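Local coordinates for ribosomal RNA processing protein 6 (Trypanosoma brucei brucei, PDB 4NLC), which probably degrades and trims RNA from the 3' end as an exosome-associated exoribonuclease, this chain being its catalytic core with exonuclease and HRDC domains, at residues A82-A85 with V86-E90; I114-T118 with Q119-V123. The protein carries 1 engineered substitution. One frame throughout, in Å; residues are numbered along the deposited sequence.

Contact 1: A82-A85 with V86-E90; sequences ALVA and VLLNE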
# COMPACT_ATOMS: atom_id res chain seq x y z
N ALA A 82 -17.56 8.64 -14.54
CA ALA A 82 -18.36 9.77 -14.07
C ALA A 82 -17.62 10.47 -12.92
O ALA A 82 -17.57 11.71 -12.87
CB ALA A 82 -19.74 9.30 -13.59
N LEU A 83 -17.00 9.69 -12.02
CA LEU A 83 -16.24 10.22 -10.88
C LEU A 83 -14.98 11.02 -11.38
O LEU A 83 -14.74 12.12 -10.92
CB LEU A 83 -15.84 9.09 -9.91
CG LEU A 83 -14.67 9.40 -8.95
CD1 LEU A 83 -15.02 10.53 -7.96
CD2 LEU A 83 -14.23 8.17 -8.24
N VAL A 84 -14.25 10.47 -12.34
CA VAL A 84 -13.06 11.09 -12.93
C VAL A 84 -13.42 12.50 -13.50
O VAL A 84 -12.65 13.43 -13.31
CB VAL A 84 -12.36 10.13 -13.95
CG1 VAL A 84 -11.36 10.86 -14.86
CG2 VAL A 84 -11.67 8.99 -13.20
N ALA A 85 -14.60 12.66 -14.12
CA ALA A 85 -15.01 13.97 -14.67
C ALA A 85 -15.37 14.96 -13.58
O ALA A 85 -15.11 16.15 -13.74
CB ALA A 85 -16.15 13.82 -15.68
N VAL A 86 -15.94 14.48 -12.46
CA VAL A 86 -16.26 15.33 -11.30
C VAL A 86 -14.91 15.86 -10.74
O VAL A 86 -14.75 17.06 -10.55
CB VAL A 86 -17.07 14.55 -10.21
CG1 VAL A 86 -16.98 15.23 -8.85
CG2 VAL A 86 -18.53 14.36 -10.63
N LEU A 87 -13.94 14.95 -10.51
CA LEU A 87 -12.63 15.30 -9.99
C LEU A 87 -11.87 16.31 -10.84
O LEU A 87 -11.11 17.12 -10.28
CB LEU A 87 -11.80 14.04 -9.75
CG LEU A 87 -12.34 12.97 -8.79
CD1 LEU A 87 -11.32 11.89 -8.61
CD2 LEU A 87 -12.76 13.55 -7.42
N LEU A 88 -12.10 16.30 -12.18
CA LEU A 88 -11.47 17.22 -13.13
C LEU A 88 -11.92 18.68 -12.96
O LEU A 88 -11.27 19.56 -13.49
CB LEU A 88 -11.62 16.78 -14.59
CG LEU A 88 -10.86 15.50 -15.04
CD1 LEU A 88 -11.37 15.01 -16.42
CD2 LEU A 88 -9.33 15.67 -15.06
N ASN A 89 -13.02 18.95 -12.22
CA ASN A 89 -13.50 20.31 -11.95
C ASN A 89 -13.04 20.85 -10.58
O ASN A 89 -13.45 21.95 -10.17
CB ASN A 89 -15.03 20.38 -12.07
CG ASN A 89 -15.54 20.47 -13.48
OD1 ASN A 89 -14.98 21.17 -14.33
ND2 ASN A 89 -16.64 19.79 -13.74
N GLU A 90 -12.17 20.09 -9.86
CA GLU A 90 -11.63 20.47 -8.55
C GLU A 90 -10.18 20.95 -8.66
O GLU A 90 -9.48 20.58 -9.59
CB GLU A 90 -11.71 19.27 -7.57
CG GLU A 90 -13.09 18.62 -7.47
CD GLU A 90 -14.21 19.48 -6.90
OE1 GLU A 90 -15.38 19.24 -7.27
OE2 GLU A 90 -13.93 20.39 -6.09

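Contact 2: I114-T118 with Q119-V123; sequences ISTRT and QDFIV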
# COMPACT_ATOMS: atom_id res chain seq x y z
N ILE A 114 -11.86 9.07 -1.82
CA ILE A 114 -11.64 10.40 -2.37
C ILE A 114 -12.64 11.36 -1.78
O ILE A 114 -13.84 11.11 -1.87
CB ILE A 114 -11.68 10.46 -3.94
CG1 ILE A 114 -10.59 9.57 -4.60
CG2 ILE A 114 -11.52 11.90 -4.44
CD1 ILE A 114 -11.11 8.71 -5.72
N SER A 115 -12.17 12.50 -1.29
CA SER A 115 -13.08 13.55 -0.86
C SER A 115 -12.81 14.81 -1.65
O SER A 115 -11.65 15.16 -1.90
CB SER A 115 -12.96 13.86 0.63
OG SER A 115 -13.45 12.84 1.48
N THR A 116 -13.88 15.53 -1.99
CA THR A 116 -13.84 16.85 -2.60
C THR A 116 -14.43 17.77 -1.55
O THR A 116 -14.94 17.29 -0.54
CB THR A 116 -14.60 16.94 -3.97
OG1 THR A 116 -16.01 16.96 -3.78
CG2 THR A 116 -14.21 15.84 -4.95
N ARG A 117 -14.42 19.09 -1.80
CA ARG A 117 -15.03 20.07 -0.90
C ARG A 117 -16.54 19.84 -0.72
O ARG A 117 -17.10 20.31 0.25
CB ARG A 117 -14.80 21.51 -1.43
CG ARG A 117 -13.33 21.91 -1.57
CD ARG A 117 -12.56 21.81 -0.26
NE ARG A 117 -11.23 22.37 -0.45
CZ ARG A 117 -10.43 22.79 0.51
NH1 ARG A 117 -10.78 22.66 1.78
NH2 ARG A 117 -9.26 23.33 0.20
N THR A 118 -17.20 19.15 -1.67
CA THR A 118 -18.67 19.01 -1.65
C THR A 118 -19.19 17.60 -1.42
O THR A 118 -20.39 17.42 -1.19
CB THR A 118 -19.27 19.60 -2.95
OG1 THR A 118 -18.53 19.14 -4.10
CG2 THR A 118 -19.33 21.11 -2.92
N GLN A 119 -18.31 16.58 -1.51
CA GLN A 119 -18.74 15.20 -1.36
C GLN A 119 -17.60 14.21 -1.21
O GLN A 119 -16.43 14.55 -1.47
CB GLN A 119 -19.64 14.80 -2.55
CG GLN A 119 -18.95 14.88 -3.88
CD GLN A 119 -19.89 14.62 -5.03
OE1 GLN A 119 -19.88 15.35 -6.02
NE2 GLN A 119 -20.66 13.55 -4.95
N ASP A 120 -17.96 12.98 -0.81
CA ASP A 120 -17.04 11.87 -0.61
C ASP A 120 -17.33 10.74 -1.59
O ASP A 120 -18.47 10.57 -2.01
CB ASP A 120 -17.18 11.36 0.85
CG ASP A 120 -16.86 12.38 1.93
OD1 ASP A 120 -16.02 13.27 1.68
OD2 ASP A 120 -17.43 12.27 3.03
N PHE A 121 -16.30 9.95 -1.92
CA PHE A 121 -16.38 8.80 -2.80
C PHE A 121 -15.58 7.66 -2.22
O PHE A 121 -14.58 7.88 -1.53
CB PHE A 121 -15.84 9.13 -4.19
CG PHE A 121 -16.61 10.22 -4.91
CD1 PHE A 121 -17.76 9.92 -5.65
CD2 PHE A 121 -16.19 11.55 -4.85
CE1 PHE A 121 -18.46 10.92 -6.32
CE2 PHE A 121 -16.89 12.56 -5.53
CZ PHE A 121 -18.01 12.23 -6.28
N ILE A 122 -16.05 6.44 -2.46
CA ILE A 122 -15.36 5.20 -2.08
C ILE A 122 -15.31 4.38 -3.34
O ILE A 122 -16.36 4.11 -3.92
CB ILE A 122 -15.96 4.43 -0.87
CG1 ILE A 122 -15.72 5.21 0.43
CG2 ILE A 122 -15.36 3.01 -0.77
CD1 ILE A 122 -16.59 4.73 1.62
N VAL A 123 -14.08 4.08 -3.81
CA VAL A 123 -13.85 3.34 -5.03
C VAL A 123 -13.48 1.88 -4.75
O VAL A 123 -12.50 1.60 -4.09
CB VAL A 123 -12.84 4.03 -5.99
CG1 VAL A 123 -12.70 3.26 -7.31
CG2 VAL A 123 -13.28 5.46 -6.27
O HOH W 1 -16.54 15.97 1.49
O HOH W 2 -17.58 17.26 -5.95

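Contact 1: A82-A85 with V86-E90
Three consecutive backbone hydrogen bonds tie A82-A85 to V86-E90, each from a donor four residues after its acceptor, the spacing of an alpha helix. L87 N to L83 O is the straightest, 3.0 Å long with 171° at the hydrogen. V86 N reaches A82 O at 3.2 Å. The last of the three, L88 N to V84 O, bends to 137° at the hydrogen, and it is followed by bonds that span three residues: N89 N bonds V86 O and E90 N bonds L87 O, the latter within the type I beta turn L87-E90.

Side chains follow the same four-residue step. CD1 of L83 comes against the branch point of L87, 3.7 Å from CG, the two leucines crossing at a slant. L87 carries its CG anti to the carbonyl carbon (chi1 -59°), which brings that carbon back over the preceding turn, 3.3 Å from L83 O. On another side V84 CG1 and L88 CD1 meet more loosely, at 4.4 Å.

The buried leucine pair faces the sheet: L83 packs on F121 and V123 of strand 120-123, and both leucines touch I114 of strand 108-115. V84 and L88 lean on V138 of helix 136-140, which L87 also touches, so helix 77-87 packs on both the sheet and helix 136-140.

Contact 2: I114-T118 with Q119-V123
S115 and D120 face each other across a non-hydrogen-bonded antiparallel pair, their side chains on one face of the hairpin, while I114 and F121, a hydrogen-bonded pair, turn to the other. The S115 hydroxyl donates to D120 OD1 over 2.6 Å, arriving from above the carboxylate plane, 53° out of it; S115 OG is also hydrogen-bonded to T223 OG1. On the other face the CB atoms of I114 and F121 are 4.4 Å apart, and I114 O and T116 CG2 lie at the edge of the F121 ring, near its plane. I114 CD1 meets V123 CG2 at 3.9 Å. Q119 holds CG between its backbone N and carbonyl carbon (chi1 61°), 3.6 Å from T116 OG1, and extends beyond it so that OE1 takes a water shared with the hydroxyls of T116 and T118.

The backbone fixes this register: I114 N bonds F121 O at 3.0 Å, and F121 N bonds I114 O at 2.7 Å. Nearer the bend, T116 N points almost straight at Q119 O, 2.8 Å away with 175° at the hydrogen. T116 OG1 accepts from T118 N at 3.3 Å, an ST turn; Q119 N adds a weak bond to the same oxygen.

Both D120 oxygens have donors: OD1 receives S115 OG and a water that also donates to T116 O, OD2 is hydrogen-bonded to H224 ND1 and Q220 NE2. Such donors would be expected to favour the ionised carboxylate. R117, whose side chain does not touch 119-123, forms salt bridges through NH2 with D231 and NE with E92, so charged groups join this bend to neighbouring parts of the exonuclease domain.

Contact 1 precedes contact 2 along the chain, and strand 92-100 and most of strand 108-115 run between them. Their centres lie about 10 Å apart within the exonuclease domain. Contact 1 lies in the last turns of helix 77-87 and the turn after it; contact 2 closes the hairpin of strands 108-115 and 120-123 in the mixed six-stranded sheet. The two meet directly: L83 CD1 is 3.4 Å from F121 CG, and L87 CD2 is 3.6 Å from I114 CG2. The helix therefore packs against the apolar face of the hairpin, a helix-on-sheet layer consistent with the RNase H-like fold of this exonuclease.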